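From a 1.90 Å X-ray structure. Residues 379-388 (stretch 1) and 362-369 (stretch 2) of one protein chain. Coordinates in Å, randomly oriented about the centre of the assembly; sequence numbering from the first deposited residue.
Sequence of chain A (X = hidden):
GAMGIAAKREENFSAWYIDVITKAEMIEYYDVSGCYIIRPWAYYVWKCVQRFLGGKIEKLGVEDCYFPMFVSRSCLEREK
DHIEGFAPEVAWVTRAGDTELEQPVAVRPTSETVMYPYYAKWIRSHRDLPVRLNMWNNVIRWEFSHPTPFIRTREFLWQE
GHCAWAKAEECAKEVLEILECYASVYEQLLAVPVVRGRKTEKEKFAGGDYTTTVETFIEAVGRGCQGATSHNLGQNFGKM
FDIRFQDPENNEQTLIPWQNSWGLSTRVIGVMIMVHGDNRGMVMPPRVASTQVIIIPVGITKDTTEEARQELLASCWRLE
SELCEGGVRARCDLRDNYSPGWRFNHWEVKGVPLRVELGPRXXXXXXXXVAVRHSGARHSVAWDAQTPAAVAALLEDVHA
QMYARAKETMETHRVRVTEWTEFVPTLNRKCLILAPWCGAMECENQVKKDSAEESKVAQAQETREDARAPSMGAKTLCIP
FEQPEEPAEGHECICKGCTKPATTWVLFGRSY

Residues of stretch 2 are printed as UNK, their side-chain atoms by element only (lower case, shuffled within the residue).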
# COMPACT_ATOMS: atom_id res chain seq x y z
N HIS A 379 33.91 8.53 9.74
CA HIS A 379 33.81 8.32 11.19
C HIS A 379 34.40 6.98 11.55
O HIS A 379 34.36 6.05 10.74
CB HIS A 379 32.36 8.26 11.61
CG HIS A 379 31.67 9.57 11.50
ND1 HIS A 379 31.58 10.44 12.56
CD2 HIS A 379 31.07 10.17 10.45
CE1 HIS A 379 30.89 11.51 12.18
NE2 HIS A 379 30.59 11.37 10.90
N SER A 380 34.90 6.87 12.76
CA SER A 380 35.20 5.54 13.33
C SER A 380 34.06 5.19 14.23
O SER A 380 33.72 5.97 15.11
CB SER A 380 36.50 5.51 14.12
OG SER A 380 37.55 5.65 13.20
N VAL A 381 33.44 4.04 14.01
CA VAL A 381 32.38 3.65 14.92
C VAL A 381 32.74 2.34 15.58
O VAL A 381 33.01 1.35 14.91
CB VAL A 381 31.04 3.50 14.18
CG1 VAL A 381 29.98 2.98 15.14
CG2 VAL A 381 30.63 4.83 13.58
N ALA A 382 32.69 2.32 16.91
CA ALA A 382 33.05 1.10 17.69
C ALA A 382 32.14 -0.05 17.33
O ALA A 382 30.89 0.12 17.17
CB ALA A 382 32.95 1.41 19.20
N TRP A 383 32.72 -1.25 17.19
CA TRP A 383 31.98 -2.42 16.90
C TRP A 383 31.79 -3.24 18.13
O TRP A 383 32.74 -3.92 18.59
CB TRP A 383 32.65 -3.20 15.81
CG TRP A 383 31.85 -4.34 15.30
CD1 TRP A 383 30.57 -4.69 15.63
CD2 TRP A 383 32.26 -5.27 14.33
NE1 TRP A 383 30.18 -5.79 14.95
CE2 TRP A 383 31.18 -6.15 14.11
CE3 TRP A 383 33.43 -5.45 13.62
CZ2 TRP A 383 31.27 -7.24 13.25
CZ3 TRP A 383 33.50 -6.48 12.72
CH2 TRP A 383 32.43 -7.38 12.55
N ASP A 384 30.59 -3.15 18.67
CA ASP A 384 30.21 -3.70 19.97
C ASP A 384 28.68 -3.70 20.06
O ASP A 384 27.99 -3.53 19.03
CB ASP A 384 30.91 -2.93 21.12
CG ASP A 384 30.59 -1.43 21.12
OD1 ASP A 384 29.45 -1.00 20.80
OD2 ASP A 384 31.49 -0.68 21.46
N ALA A 385 28.15 -3.95 21.26
CA ALA A 385 26.72 -4.00 21.53
C ALA A 385 25.94 -2.70 21.14
O ALA A 385 24.73 -2.73 20.96
CB ALA A 385 26.46 -4.30 23.01
N GLN A 386 26.65 -1.60 21.11
CA GLN A 386 26.04 -0.29 20.87
C GLN A 386 26.03 0.09 19.39
O GLN A 386 25.44 1.14 19.04
CB GLN A 386 26.80 0.80 21.59
CG GLN A 386 26.43 0.92 23.04
CD GLN A 386 27.03 -0.21 23.86
OE1 GLN A 386 28.24 -0.48 23.78
NE2 GLN A 386 26.21 -0.86 24.65
N THR A 387 26.65 -0.74 18.55
CA THR A 387 26.83 -0.36 17.15
C THR A 387 25.45 -0.06 16.41
O THR A 387 25.35 0.95 15.71
CB THR A 387 27.64 -1.40 16.36
OG1 THR A 387 28.88 -1.69 17.04
CG2 THR A 387 27.92 -0.92 14.92
N PRO A 388 24.48 -0.96 16.50
CA PRO A 388 23.23 -0.65 15.80
C PRO A 388 22.58 0.69 16.22
O PRO A 388 22.13 1.47 15.35
CB PRO A 388 22.36 -1.89 16.04
CG PRO A 388 23.33 -2.98 16.45
CD PRO A 388 24.42 -2.27 17.16
N UNK A 362 40.02 -2.93 10.95
CA UNK A 362 38.72 -2.67 11.51
C UNK A 362 38.32 -3.88 12.26
O UNK A 362 37.71 -3.80 13.31
o UNK A 362 39.60 0.26 8.94
c UNK A 362 37.68 -2.44 10.37
o UNK A 362 39.50 -1.69 8.06
c UNK A 362 39.05 -0.85 8.84
c UNK A 362 37.82 -1.08 9.72
N UNK A 363 38.63 -5.04 11.73
CA UNK A 363 38.37 -6.22 12.47
C UNK A 363 39.21 -6.27 13.79
O UNK A 363 38.67 -6.43 14.88
c UNK A 363 38.35 -8.78 12.09
c UNK A 363 38.50 -9.73 10.91
c UNK A 363 38.68 -7.40 11.58
c UNK A 363 36.98 -8.87 12.72
N UNK A 364 40.51 -6.06 13.67
CA UNK A 364 41.42 -6.21 14.82
C UNK A 364 41.12 -5.20 15.91
O UNK A 364 41.18 -5.52 17.11
c UNK A 364 42.83 -6.05 14.36
N UNK A 365 40.81 -3.97 15.52
CA UNK A 365 40.47 -2.94 16.47
C UNK A 365 38.99 -2.83 16.86
O UNK A 365 38.66 -1.98 17.68
c UNK A 365 43.34 -1.48 16.88
c UNK A 365 42.42 -1.43 15.65
o UNK A 365 42.87 -1.35 18.04
c UNK A 365 40.96 -1.55 15.97
o UNK A 365 44.55 -1.64 16.64
N UNK A 366 38.14 -3.68 16.30
CA UNK A 366 36.72 -3.60 16.61
C UNK A 366 36.36 -2.14 16.46
O UNK A 366 35.95 -1.47 17.41
c UNK A 366 35.80 -6.35 17.21
c UNK A 366 33.52 -7.28 17.07
c UNK A 366 36.44 -4.07 18.04
n UNK A 366 32.24 -7.21 17.40
n UNK A 366 34.37 -6.36 17.52
n UNK A 366 33.95 -8.27 16.30
c UNK A 366 36.60 -5.57 18.24
N UNK A 367 36.51 -1.65 15.23
CA UNK A 367 36.28 -0.25 14.92
C UNK A 367 35.98 -0.06 13.42
O UNK A 367 36.85 -0.24 12.58
c UNK A 367 37.48 0.61 15.25
o UNK A 367 37.26 2.01 14.95
N UNK A 368 34.74 0.36 13.13
CA UNK A 368 34.27 0.37 11.73
C UNK A 368 34.60 1.69 11.11
O UNK A 368 34.37 2.71 11.70
c UNK A 368 32.84 -2.29 11.93
c UNK A 368 32.74 0.20 11.74
c UNK A 368 30.71 -1.05 12.41
c UNK A 368 32.20 -1.02 12.50
N UNK A 369 35.14 1.67 9.91
CA UNK A 369 35.36 2.88 9.17
C UNK A 369 34.09 3.19 8.35
O UNK A 369 33.73 2.41 7.49
c UNK A 369 36.51 2.69 8.22
O HOH W 1 33.79 -5.60 20.25
O HOH W 2 37.72 3.13 12.09

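Position 362 lies in a helix and carries three side-chain carbons in an unbranched run, the third bearing two oxygens, and it makes no contact with stretch 1. That is a carboxylate on a two-carbon arm, so the residue is Glu 362.

Position 363 has four carbons and no heteroatom, forked at the second carbon, and one end carbon lies 4.2 Å from CZ3 of Trp 383. This is Leu 363. Its CA-to-CB bond points sideways, yet the end comes nearer, and the carbon that meets the ring, CD1, makes an apolar touch.

Position 364 shows a single carbon, out of reach of stretch 1: Ala 364. Position 365 again has three carbons, the third with two oxygens, and also stays out of reach: Glu 365.

Position 366 has three carbons, a nitrogen, then a carbon carrying two more nitrogens, a flat group lying over the ring of Trp 383. Only a guanidinium fits, so this is Arg 366. It is the first residue to leave helical phi/psi, with phi at +48°, in a Schellman motif whose two bonds run back into the last turn: Arg 366 N to Leu 363 O at 3.1 Å, and the N of position 367 to Glu 362 O at 3.1 Å. The side chain starts sideways and then bends back through three m rotamers. Its guanidinium stacks on Trp 383 with centres 3.8 Å apart and planes at 12°, a cation-pi arrangement over the five-membered ring. While the group stacks, Arg 366 NE also donates to Trp 383 O at 3.1 Å, at an angle of 155°. Water 1 accepts a weak bond from NE and donates to the same carbonyl oxygen.

Position 367 has one carbon and then one oxygen, the oxygen 3.7 Å from CB of Ser 380. It is Ser 367, facing the same side of the sheet as Ser 380 and Ala 382. Water 2 joins the two serines, 3.1 Å from Ser 367 OG and 2.8 Å from Ser 380 OG.

Position 368 has four carbons forked at the second, packed against Val 381, Trp 383 and Thr 387. It is Leu 368, buried on the other face of the sheet: CD2 lies 3.6 Å from Trp 383 CE3, CD1 lies 3.8 Å from Thr 387 CG2, and CB lies 4.4 Å from Val 381 CB.

Position 369 has one carbon and pairs with Ser 380 across the strands: Ala 369.

The rules can be read from the geometry. Two reciprocal backbone bonds fix the antiparallel register, Leu 368 N to Val 381 O at 2.7 Å and Val 381 N to Leu 368 O at 2.8 Å; Trp 383 N to Arg 366 O at 3.2 Å carries the pairing past the strand ends. Alternation then sorts the side chains: one face carries the small residues Ser 367, Ala 369, Ser 380 and Ala 382, with water 2 bridging the serines, while the other packs Leu 368 on Val 381. Trp 383 contacts both the helical residue Leu 363 and the strand residue Leu 368, and carries the Arg 366 stack, so one arginine both covers the tryptophan ring and bonds its carbonyl.

Stretch 2 362-369: ELAERSLA
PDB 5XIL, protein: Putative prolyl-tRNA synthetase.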